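Local atomic coordinates of transcriptional regulator, HTH_3 family (Vibrio cholerae, PDB entry 1Y9Q), a protein that probably acts as a DNA-binding transcription factor, joining a helix-turn-helix domain to a cupin domain that holds zinc and D-methionine in this crystal. Residues L88-H93 and I109-H114; V132-M137 and K170-N175; L104-I109 and Q174-Y179. All coordinates share one frame; numbering follows the deposited sequence.

Contact 1. Residues L88-H93 and I109-H114; sequences LNMKIH and ITLLDH. With MED (D-methionine), chain C.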
loop_
_atom_site.group_PDB
_atom_site.type_symbol
_atom_site.label_atom_id
_atom_site.label_comp_id
_atom_site.label_asym_id
_atom_site.label_seq_id
_atom_site.Cartn_x
_atom_site.Cartn_y
_atom_site.Cartn_z
ATOM N N LEU A 88 -12.919 12.455 2.668
ATOM C CA LEU A 88 -14.266 12.606 3.214
ATOM C C LEU A 88 -14.831 11.388 3.957
ATOM O O LEU A 88 -15.684 11.540 4.834
ATOM C CB LEU A 88 -15.225 13.025 2.095
ATOM C CG LEU A 88 -14.827 14.297 1.332
ATOM C CD1 LEU A 88 -15.815 14.544 0.206
ATOM C CD2 LEU A 88 -14.781 15.494 2.282
ATOM N N ASN A 89 -14.373 10.185 3.619
ATOM C CA ASN A 89 -14.871 8.993 4.304
ATOM C C ASN A 89 -14.011 8.617 5.500
ATOM O O ASN A 89 -14.049 7.485 5.982
ATOM C CB ASN A 89 -14.964 7.804 3.346
ATOM C CG ASN A 89 -16.118 7.935 2.374
ATOM O OD1 ASN A 89 -17.199 8.395 2.740
ATOM N ND2 ASN A 89 -15.899 7.520 1.132
HETATM N N MSE A 90 -13.230 9.578 5.974
HETATM C CA MSE A 90 -12.367 9.354 7.118
HETATM C C MSE A 90 -12.261 10.655 7.889
HETATM O O MSE A 90 -11.894 11.689 7.331
HETATM C CB MSE A 90 -10.982 8.897 6.658
HETATM C CG MSE A 90 -9.992 8.676 7.788
HETATM SE SE MSE A 90 -8.291 8.021 7.151
HETATM C CE MSE A 90 -8.240 6.337 8.085
ATOM N N LYS A 91 -12.601 10.607 9.169
ATOM C CA LYS A 91 -12.533 11.796 9.998
ATOM C C LYS A 91 -11.534 11.581 11.126
ATOM O O LYS A 91 -11.543 10.540 11.782
ATOM C CB LYS A 91 -13.922 12.122 10.544
ATOM C CG LYS A 91 -14.941 12.339 9.434
ATOM C CD LYS A 91 -16.232 12.952 9.938
ATOM C CE LYS A 91 -17.204 13.180 8.785
ATOM N NZ LYS A 91 -16.620 14.042 7.717
ATOM N N ILE A 92 -10.666 12.569 11.335
ATOM C CA ILE A 92 -9.638 12.489 12.368
ATOM C C ILE A 92 -9.924 13.397 13.561
ATOM O O ILE A 92 -10.090 14.604 13.404
ATOM C CB ILE A 92 -8.249 12.899 11.815
ATOM C CG1 ILE A 92 -7.976 12.207 10.482
ATOM C CG2 ILE A 92 -7.161 12.551 12.827
ATOM C CD1 ILE A 92 -7.997 10.707 10.545
ATOM N N HIS A 93 -9.983 12.812 14.753
ATOM C CA HIS A 93 -10.203 13.591 15.965
ATOM C C HIS A 93 -8.955 13.426 16.827
ATOM O O HIS A 93 -8.762 12.385 17.457
ATOM C CB HIS A 93 -11.426 13.090 16.736
ATOM C CG HIS A 93 -11.702 13.861 17.991
ATOM N ND1 HIS A 93 -12.468 13.358 19.021
ATOM C CD2 HIS A 93 -11.304 15.092 18.388
ATOM C CE1 HIS A 93 -12.526 14.244 19.998
ATOM N NE2 HIS A 93 -11.826 15.306 19.640
ATOM N N ILE A 109 -10.313 7.817 15.156
ATOM C CA ILE A 109 -10.633 7.804 13.729
ATOM C C ILE A 109 -11.983 7.186 13.387
ATOM O O ILE A 109 -12.312 6.102 13.859
ATOM C CB ILE A 109 -9.570 7.007 12.940
ATOM C CG1 ILE A 109 -8.161 7.477 13.319
ATOM C CG2 ILE A 109 -9.817 7.141 11.447
ATOM C CD1 ILE A 109 -7.956 8.960 13.181
ATOM N N THR A 110 -12.747 7.876 12.546
ATOM C CA THR A 110 -14.049 7.381 12.107
ATOM C C THR A 110 -14.006 7.101 10.611
ATOM O O THR A 110 -13.772 8.002 9.802
ATOM C CB THR A 110 -15.172 8.399 12.381
ATOM O OG1 THR A 110 -15.252 8.658 13.785
ATOM C CG2 THR A 110 -16.514 7.853 11.893
ATOM N N LEU A 111 -14.216 5.841 10.252
ATOM C CA LEU A 111 -14.218 5.423 8.862
ATOM C C LEU A 111 -15.668 5.283 8.413
ATOM O O LEU A 111 -16.493 4.713 9.133
ATOM C CB LEU A 111 -13.495 4.083 8.713
ATOM C CG LEU A 111 -11.989 4.085 8.973
ATOM C CD1 LEU A 111 -11.450 2.668 8.905
ATOM C CD2 LEU A 111 -11.308 4.965 7.944
ATOM N N LEU A 112 -15.976 5.798 7.228
ATOM C CA LEU A 112 -17.338 5.738 6.705
ATOM C C LEU A 112 -17.411 5.071 5.338
ATOM O O LEU A 112 -16.398 4.914 4.650
ATOM C CB LEU A 112 -17.922 7.146 6.600
ATOM C CG LEU A 112 -17.980 7.978 7.879
ATOM C CD1 LEU A 112 -18.440 9.389 7.539
ATOM C CD2 LEU A 112 -18.911 7.330 8.882
ATOM N N ASP A 113 -18.622 4.672 4.961
ATOM C CA ASP A 113 -18.868 4.034 3.676
ATOM C C ASP A 113 -17.818 2.961 3.395
ATOM O O ASP A 113 -17.235 2.920 2.311
ATOM C CB ASP A 113 -18.851 5.095 2.573
ATOM C CG ASP A 113 -19.548 4.634 1.309
ATOM O OD1 ASP A 113 -20.740 4.265 1.392
ATOM O OD2 ASP A 113 -18.910 4.645 0.235
ATOM N N HIS A 114 -17.599 2.093 4.380
ATOM C CA HIS A 114 -16.620 1.012 4.300
ATOM C C HIS A 114 -15.320 1.426 3.613
ATOM O O HIS A 114 -14.716 0.656 2.868
ATOM C CB HIS A 114 -17.229 -0.236 3.627
ATOM C CG HIS A 114 -17.658 -0.037 2.204
ATOM N ND1 HIS A 114 -16.764 0.045 1.158
ATOM C CD2 HIS A 114 -18.892 0.044 1.650
ATOM C CE1 HIS A 114 -17.428 0.166 0.020
ATOM N NE2 HIS A 114 -18.720 0.167 0.291
HETATM N N MED C . -1.358 6.155 11.302
HETATM C CA MED C . -2.242 6.962 10.411
HETATM C C MED C . -2.165 6.461 8.963
HETATM O O MED C . -1.451 5.508 8.621
HETATM C CB MED C . -3.688 6.908 10.955
HETATM C CG MED C . -4.793 7.666 10.248
HETATM S SD MED C . -4.415 9.428 10.498
HETATM C CE MED C . -4.564 9.617 12.219
HETATM O OXT MED C . -2.830 7.024 8.094
#
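Two strands of a beta hairpin, 90-99 and 104-111, meet here at the end away from their turn, where Met90 faces Leu111 and Ile92 faces Ile109 across antiparallel non-hydrogen-bonded pairs, with the hydrogen-bonded pair Lys91-Thr110 between them. The strand axes run 169° apart. Lys91 N donates to Thr110 O at 2.9 Å and Thr110 N returns a bond to Lys91 O at 3.0 Å, both donors lying in the plane of the carbonyl they reach. One step further out the pairing persists beyond the strands themselves: Leu112 N binds Asn89 O at 2.8 Å, but from above the carbonyl plane, 37° out of it. Asn89 O also receives the CA-H of Leu111.

Such alternation gives a strand pair two faces, and in this cupin sheet they are put to different uses. The face of Met90, Ile92, Ile109 and Leu111 is buried and turns toward the ligand pocket. Selenomethionine Met90 lies alongside Leu111, both pointing the same way. Met90 CG is anti to the backbone N (chi1 178°), and the bend at chi3 sets Met90 CE against Leu111 CD2, at a tight 3.4 Å, while Ile109 CG2 meets the same methyl at 3.8 Å. Ile92 and Ile109 also run side by side, and their CD1 methyls reach the thioether end of D-methionine: Ile109 CD1 sits 3.6 Å from the ligand CE, and Ile92 CD1 3.8 Å from its SD. Ile53, from helix 53-63, packs on Met90 and Ile92. On the other face, Lys91 and Thr110 bring their CB atoms to 4.3 Å; the lysine CE passes Leu112 CD1, and a bend at chi4 turns NZ to its hydrogen bond with Ser83 OG.

Contact 2. Residues V132-M137 and K170-N175; sequences VLEGIM and KAVFQN. With MED (D-methionine), chain C.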
loop_
_atom_site.group_PDB
_atom_site.type_symbol
_atom_site.label_atom_id
_atom_site.label_comp_id
_atom_site.label_asym_id
_atom_site.label_seq_id
_atom_site.Cartn_x
_atom_site.Cartn_y
_atom_site.Cartn_z
ATOM N N VAL A 132 -10.740 -0.827 18.710
ATOM C CA VAL A 132 -12.014 -0.589 18.041
ATOM C C VAL A 132 -13.103 -0.135 19.006
ATOM O O VAL A 132 -13.462 -0.850 19.940
ATOM C CB VAL A 132 -12.493 -1.854 17.294
ATOM C CG1 VAL A 132 -13.731 -1.530 16.465
ATOM C CG2 VAL A 132 -11.382 -2.375 16.387
ATOM N N LEU A 133 -13.622 1.064 18.775
ATOM C CA LEU A 133 -14.670 1.612 19.628
ATOM C C LEU A 133 -16.064 1.234 19.123
ATOM O O LEU A 133 -16.988 1.034 19.915
ATOM C CB LEU A 133 -14.550 3.136 19.693
ATOM C CG LEU A 133 -13.207 3.692 20.180
ATOM C CD1 LEU A 133 -13.244 5.211 20.171
ATOM C CD2 LEU A 133 -12.918 3.175 21.586
ATOM N N GLU A 134 -16.203 1.124 17.806
ATOM C CA GLU A 134 -17.489 0.794 17.207
ATOM C C GLU A 134 -17.344 0.108 15.856
ATOM O O GLU A 134 -16.450 0.439 15.073
ATOM C CB GLU A 134 -18.317 2.068 17.025
ATOM C CG GLU A 134 -19.739 1.818 16.540
ATOM C CD GLU A 134 -20.376 3.058 15.949
ATOM O OE1 GLU A 134 -20.270 4.138 16.570
ATOM O OE2 GLU A 134 -20.988 2.953 14.862
ATOM N N GLY A 135 -18.231 -0.847 15.593
ATOM C CA GLY A 135 -18.217 -1.557 14.330
ATOM C C GLY A 135 -17.173 -2.643 14.174
ATOM O O GLY A 135 -16.577 -3.120 15.144
ATOM N N ILE A 136 -16.967 -3.039 12.925
ATOM C CA ILE A 136 -16.009 -4.071 12.573
ATOM C C ILE A 136 -15.049 -3.454 11.561
ATOM O O ILE A 136 -15.472 -2.768 10.631
ATOM C CB ILE A 136 -16.719 -5.290 11.934
ATOM C CG1 ILE A 136 -17.644 -5.950 12.961
ATOM C CG2 ILE A 136 -15.690 -6.289 11.416
ATOM C CD1 ILE A 136 -18.465 -7.089 12.393
HETATM N N MSE A 137 -13.757 -3.691 11.748
HETATM C CA MSE A 137 -12.753 -3.143 10.848
HETATM C C MSE A 137 -11.628 -4.151 10.659
HETATM O O MSE A 137 -11.581 -5.165 11.350
HETATM C CB MSE A 137 -12.177 -1.853 11.441
HETATM C CG MSE A 137 -11.195 -2.110 12.578
HETATM SE SE MSE A 137 -10.291 -0.526 13.182
HETATM C CE MSE A 137 -9.234 -0.165 11.592
ATOM N N LYS A 170 -19.679 1.730 8.900
ATOM C CA LYS A 170 -18.998 2.668 9.775
ATOM C C LYS A 170 -18.197 1.932 10.839
ATOM O O LYS A 170 -18.589 0.863 11.301
ATOM C CB LYS A 170 -20.013 3.595 10.446
ATOM C CG LYS A 170 -19.413 4.519 11.499
ATOM C CD LYS A 170 -20.479 5.394 12.145
ATOM C CE LYS A 170 -19.877 6.301 13.204
ATOM N NZ LYS A 170 -20.879 7.216 13.822
ATOM N N ALA A 171 -17.060 2.509 11.206
ATOM C CA ALA A 171 -16.196 1.942 12.229
ATOM C C ALA A 171 -15.422 3.089 12.846
ATOM O O ALA A 171 -14.998 4.008 12.146
ATOM C CB ALA A 171 -15.244 0.932 11.625
ATOM N N VAL A 172 -15.265 3.041 14.162
ATOM C CA VAL A 172 -14.540 4.068 14.888
ATOM C C VAL A 172 -13.493 3.359 15.726
ATOM O O VAL A 172 -13.783 2.334 16.347
ATOM C CB VAL A 172 -15.472 4.861 15.823
ATOM C CG1 VAL A 172 -14.681 5.944 16.551
ATOM C CG2 VAL A 172 -16.612 5.482 15.020
ATOM N N PHE A 173 -12.273 3.885 15.736
ATOM C CA PHE A 173 -11.212 3.262 16.516
ATOM C C PHE A 173 -10.205 4.271 17.033
ATOM O O PHE A 173 -10.009 5.329 16.435
ATOM C CB PHE A 173 -10.493 2.192 15.682
ATOM C CG PHE A 173 -9.759 2.729 14.471
ATOM C CD1 PHE A 173 -8.385 2.941 14.512
ATOM C CD2 PHE A 173 -10.438 2.983 13.282
ATOM C CE1 PHE A 173 -7.694 3.393 13.385
ATOM C CE2 PHE A 173 -9.759 3.435 12.151
ATOM C CZ PHE A 173 -8.382 3.639 12.204
ATOM N N GLN A 174 -9.583 3.947 18.160
ATOM C CA GLN A 174 -8.570 4.816 18.719
ATOM C C GLN A 174 -7.255 4.368 18.107
ATOM O O GLN A 174 -6.989 3.170 18.002
ATOM C CB GLN A 174 -8.470 4.676 20.239
ATOM C CG GLN A 174 -7.391 5.588 20.820
ATOM C CD GLN A 174 -7.051 5.272 22.258
ATOM O OE1 GLN A 174 -6.538 4.194 22.563
ATOM N NE2 GLN A 174 -7.335 6.213 23.153
ATOM N N ASN A 175 -6.435 5.328 17.699
ATOM C CA ASN A 175 -5.146 5.006 17.114
ATOM C C ASN A 175 -4.050 5.736 17.877
ATOM O O ASN A 175 -4.027 6.962 17.911
ATOM C CB ASN A 175 -5.137 5.408 15.632
ATOM C CG ASN A 175 -3.828 5.061 14.927
ATOM O OD1 ASN A 175 -3.199 4.035 15.203
ATOM N ND2 ASN A 175 -3.429 5.907 13.988
HETATM N N MED C . -1.358 6.155 11.302
HETATM C CA MED C . -2.242 6.962 10.411
HETATM C C MED C . -2.165 6.461 8.963
HETATM O O MED C . -1.451 5.508 8.621
HETATM C CB MED C . -3.688 6.908 10.955
HETATM C CG MED C . -4.793 7.666 10.248
HETATM S SD MED C . -4.415 9.428 10.498
HETATM C CE MED C . -4.564 9.617 12.219
HETATM O OXT MED C . -2.830 7.024 8.094
HETATM O O HOH W 1 -20.969 0.400 12.762
#
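Met137, a selenomethionine, and Phe173 both carry CG between their own backbone N and carbonyl carbon, the crowded position (chi1 76° and 64°), and with the methionine chain bent at chi3 its end lies over one face of the phenyl ring. This Met-aromatic contact packs the start of strand 137-141, in one sheet of the cupin fold, against strand 171-178 of the other, beside a classic beta bulge between strands 127-134 and 171-178. The two side chains cross at about a right angle: Met137 SE is 3.9 Å from the ring centroid of Phe173, and CE stands more nearly above it, 15° off the ring normal, adding a CH-pi contact. Ile130 touches both side chains, while Ile109 and Leu111 of strand 104-111 also pack on the ring.

The bulge arises where Leu133 and Glu134 together face Val172. Val172 O is gripped by two donors from the same face of its plane, Leu133 N at 2.7 Å and Glu134 N at 3.1 Å; Val172 N answers to Glu134 O. The extra residue shifts the register by one after the Val132-Phe173 pair. Beyond it Gly135, at a positive phi, passes its CA close to Lys170 O. The Glu134 and Lys170 side chains cross without forming a salt bridge, Glu134 OE1 being 4.2 Å from Lys170 NZ. A water donates to Lys170 O at 2.8 Å and, weakly, to Glu134 OE2.

Contact 3. Residues L104-I109 and Q174-Y179; sequences LEIFEI and QNIVAY. With MED (D-methionine), chain C.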
loop_
_atom_site.group_PDB
_atom_site.type_symbol
_atom_site.label_atom_id
_atom_site.label_comp_id
_atom_site.label_asym_id
_atom_site.label_seq_id
_atom_site.Cartn_x
_atom_site.Cartn_y
_atom_site.Cartn_z
ATOM N N LEU A 104 4.154 10.020 22.079
ATOM C CA LEU A 104 2.815 9.673 21.619
ATOM C C LEU A 104 1.975 10.742 20.932
ATOM O O LEU A 104 2.011 11.926 21.271
ATOM C CB LEU A 104 1.973 9.120 22.774
ATOM C CG LEU A 104 2.536 7.998 23.640
ATOM C CD1 LEU A 104 1.428 7.513 24.572
ATOM C CD2 LEU A 104 3.065 6.855 22.765
ATOM N N GLU A 105 1.182 10.265 19.984
ATOM C CA GLU A 105 0.253 11.065 19.204
ATOM C C GLU A 105 -0.998 10.189 19.251
ATOM O O GLU A 105 -0.931 9.025 18.872
ATOM C CB GLU A 105 0.783 11.167 17.781
ATOM C CG GLU A 105 0.243 12.299 16.989
ATOM C CD GLU A 105 1.090 12.566 15.769
ATOM O OE1 GLU A 105 1.469 13.730 15.578
ATOM O OE2 GLU A 105 1.373 11.616 15.005
ATOM N N ILE A 106 -2.126 10.721 19.721
ATOM C CA ILE A 106 -3.336 9.902 19.833
ATOM C C ILE A 106 -4.553 10.454 19.093
ATOM O O ILE A 106 -4.958 11.606 19.293
ATOM C CB ILE A 106 -3.705 9.689 21.315
ATOM C CG1 ILE A 106 -2.512 9.075 22.049
ATOM C CG2 ILE A 106 -4.915 8.779 21.438
ATOM C CD1 ILE A 106 -2.708 8.945 23.549
ATOM N N PHE A 107 -5.144 9.603 18.258
ATOM C CA PHE A 107 -6.298 9.987 17.457
ATOM C C PHE A 107 -7.491 9.061 17.635
ATOM O O PHE A 107 -7.350 7.907 18.038
ATOM C CB PHE A 107 -5.947 9.948 15.972
ATOM C CG PHE A 107 -4.678 10.648 15.624
ATOM C CD1 PHE A 107 -4.657 12.020 15.411
ATOM C CD2 PHE A 107 -3.499 9.926 15.483
ATOM C CE1 PHE A 107 -3.475 12.666 15.059
ATOM C CE2 PHE A 107 -2.312 10.556 15.133
ATOM C CZ PHE A 107 -2.300 11.930 14.920
ATOM N N GLU A 108 -8.669 9.590 17.317
ATOM C CA GLU A 108 -9.898 8.810 17.332
ATOM C C GLU A 108 -10.324 8.933 15.874
ATOM O O GLU A 108 -10.635 10.027 15.408
ATOM C CB GLU A 108 -10.951 9.423 18.259
ATOM C CG GLU A 108 -12.191 8.557 18.371
ATOM C CD GLU A 108 -13.071 8.929 19.545
ATOM O OE1 GLU A 108 -12.606 8.826 20.702
ATOM O OE2 GLU A 108 -14.232 9.320 19.307
ATOM N N ILE A 109 -10.313 7.817 15.156
ATOM C CA ILE A 109 -10.633 7.804 13.729
ATOM C C ILE A 109 -11.983 7.186 13.387
ATOM O O ILE A 109 -12.312 6.102 13.859
ATOM C CB ILE A 109 -9.570 7.007 12.940
ATOM C CG1 ILE A 109 -8.161 7.477 13.319
ATOM C CG2 ILE A 109 -9.817 7.141 11.447
ATOM C CD1 ILE A 109 -7.956 8.960 13.181
ATOM N N GLN A 174 -9.583 3.947 18.160
ATOM C CA GLN A 174 -8.570 4.816 18.719
ATOM C C GLN A 174 -7.255 4.368 18.107
ATOM O O GLN A 174 -6.989 3.170 18.002
ATOM C CB GLN A 174 -8.470 4.676 20.239
ATOM C CG GLN A 174 -7.391 5.588 20.820
ATOM C CD GLN A 174 -7.051 5.272 22.258
ATOM O OE1 GLN A 174 -6.538 4.194 22.563
ATOM N NE2 GLN A 174 -7.335 6.213 23.153
ATOM N N ASN A 175 -6.435 5.328 17.699
ATOM C CA ASN A 175 -5.146 5.006 17.114
ATOM C C ASN A 175 -4.050 5.736 17.877
ATOM O O ASN A 175 -4.027 6.962 17.911
ATOM C CB ASN A 175 -5.137 5.408 15.632
ATOM C CG ASN A 175 -3.828 5.061 14.927
ATOM O OD1 ASN A 175 -3.199 4.035 15.203
ATOM N ND2 ASN A 175 -3.429 5.907 13.988
ATOM N N ILE A 176 -3.165 4.977 18.516
ATOM C CA ILE A 176 -2.040 5.561 19.240
ATOM C C ILE A 176 -0.816 5.365 18.351
ATOM O O ILE A 176 -0.507 4.237 17.966
ATOM C CB ILE A 176 -1.781 4.835 20.579
ATOM C CG1 ILE A 176 -2.948 5.062 21.537
ATOM C CG2 ILE A 176 -0.470 5.313 21.189
ATOM C CD1 ILE A 176 -2.871 4.194 22.778
ATOM N N VAL A 177 -0.129 6.452 18.009
ATOM C CA VAL A 177 1.074 6.351 17.180
ATOM C C VAL A 177 2.263 6.701 18.075
ATOM O O VAL A 177 2.387 7.836 18.542
ATOM C CB VAL A 177 1.016 7.322 15.983
ATOM C CG1 VAL A 177 2.271 7.190 15.138
ATOM C CG2 VAL A 177 -0.220 7.027 15.141
ATOM N N ALA A 178 3.121 5.716 18.328
ATOM C CA ALA A 178 4.275 5.907 19.200
ATOM C C ALA A 178 5.574 5.987 18.411
ATOM O O ALA A 178 5.964 5.039 17.715
ATOM C CB ALA A 178 4.343 4.775 20.219
ATOM N N TYR A 179 6.243 7.125 18.533
ATOM C CA TYR A 179 7.499 7.364 17.828
ATOM C C TYR A 179 8.710 7.013 18.687
ATOM O O TYR A 179 8.699 7.209 19.895
ATOM C CB TYR A 179 7.583 8.833 17.424
ATOM C CG TYR A 179 6.477 9.292 16.507
ATOM C CD1 TYR A 179 6.696 9.420 15.141
ATOM C CD2 TYR A 179 5.218 9.632 17.008
ATOM C CE1 TYR A 179 5.702 9.880 14.292
ATOM C CE2 TYR A 179 4.203 10.098 16.159
ATOM C CZ TYR A 179 4.463 10.221 14.800
ATOM O OH TYR A 179 3.501 10.706 13.948
HETATM N N MED C . -1.358 6.155 11.302
HETATM C CA MED C . -2.242 6.962 10.411
HETATM C C MED C . -2.165 6.461 8.963
HETATM O O MED C . -1.451 5.508 8.621
HETATM C CB MED C . -3.688 6.908 10.955
HETATM C CG MED C . -4.793 7.666 10.248
HETATM S SD MED C . -4.415 9.428 10.498
HETATM C CE MED C . -4.564 9.617 12.219
HETATM O OXT MED C . -2.830 7.024 8.094
#
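Strands 104-109 and 174-178 run antiparallel at 160°, pairing from Leu104-Ala178 to Glu108-Gln174 without a break in register, with Glu105-Val177 and Phe107-Asn175 as the hydrogen-bonded pairs, each closed by two backbone bonds, of which only Glu105 N to Val177 O is clearly bent.

Side chains divide between two faces by the usual alternation. Leu104, Ile106, Gln174, Ile176 and Ala178 share the partly exposed one. There Leu104 CD2 rests on Ala178 CB at 3.5 Å, Ile106 and Ile176 lie side by side with their CG1 atoms touching, and the Gln174 side chain passes obliquely over Ile106, its NE2 nearest CG2.

The buried face carries Glu105, Phe107, Asn175 and Val177. Glu105 has CG anti to the backbone N, and its extended chain brings OE2 to the edge of the Tyr179 ring. Tyr179 OH donates to Glu105 OE2 at a short 2.5 Å, meeting it on the syn side but 32° out of the carboxylate plane; the carboxylate and ring planes are 81° apart. Ser68 OG is hydrogen-bonded to the other oxygen, OE1, so both carboxylate oxygens of this buried acid have a polar partner, an arrangement consistent with a negative charge there. Trp57 of helix 53-63 packs on Glu105, Phe107, Val177 and Tyr179.

Phe107 offers one ring face to the ligand: CE of D-methionine lies 3.4 Å above the ring plane, displaced toward the rim on the CD2 side. At the ring's edge, Val177 CG2 lies 4.1 Å from Phe107 CE2. Asn175 borders the ligand's CB and amino end. Strands lining a small-molecule and metal pocket with their inward side chains in this way are typical of the cupin barrel.

Overall arrangement
The strand pairings of all three contacts lie in one antiparallel sheet of the cupin domain, in which strands 90-99, 104-111, 171-178 and 127-134 are successive neighbours; contact 2 also reaches the second sheet through Met137. Contact 1 joins the first two, contact 3 the second and third, contact 2 the third and fourth. Both segments of contact 1 precede those of contact 2, whereas contact 3 starts inside the span of contact 1 and finishes on strand 171-178, which contact 2 also uses. Their centres are about 10 Å (1 and 2), 13 Å (2 and 3) and 15 Å (1 and 3) apart. Residues distant in sequence thereby converge on one D-methionine beside the zinc site.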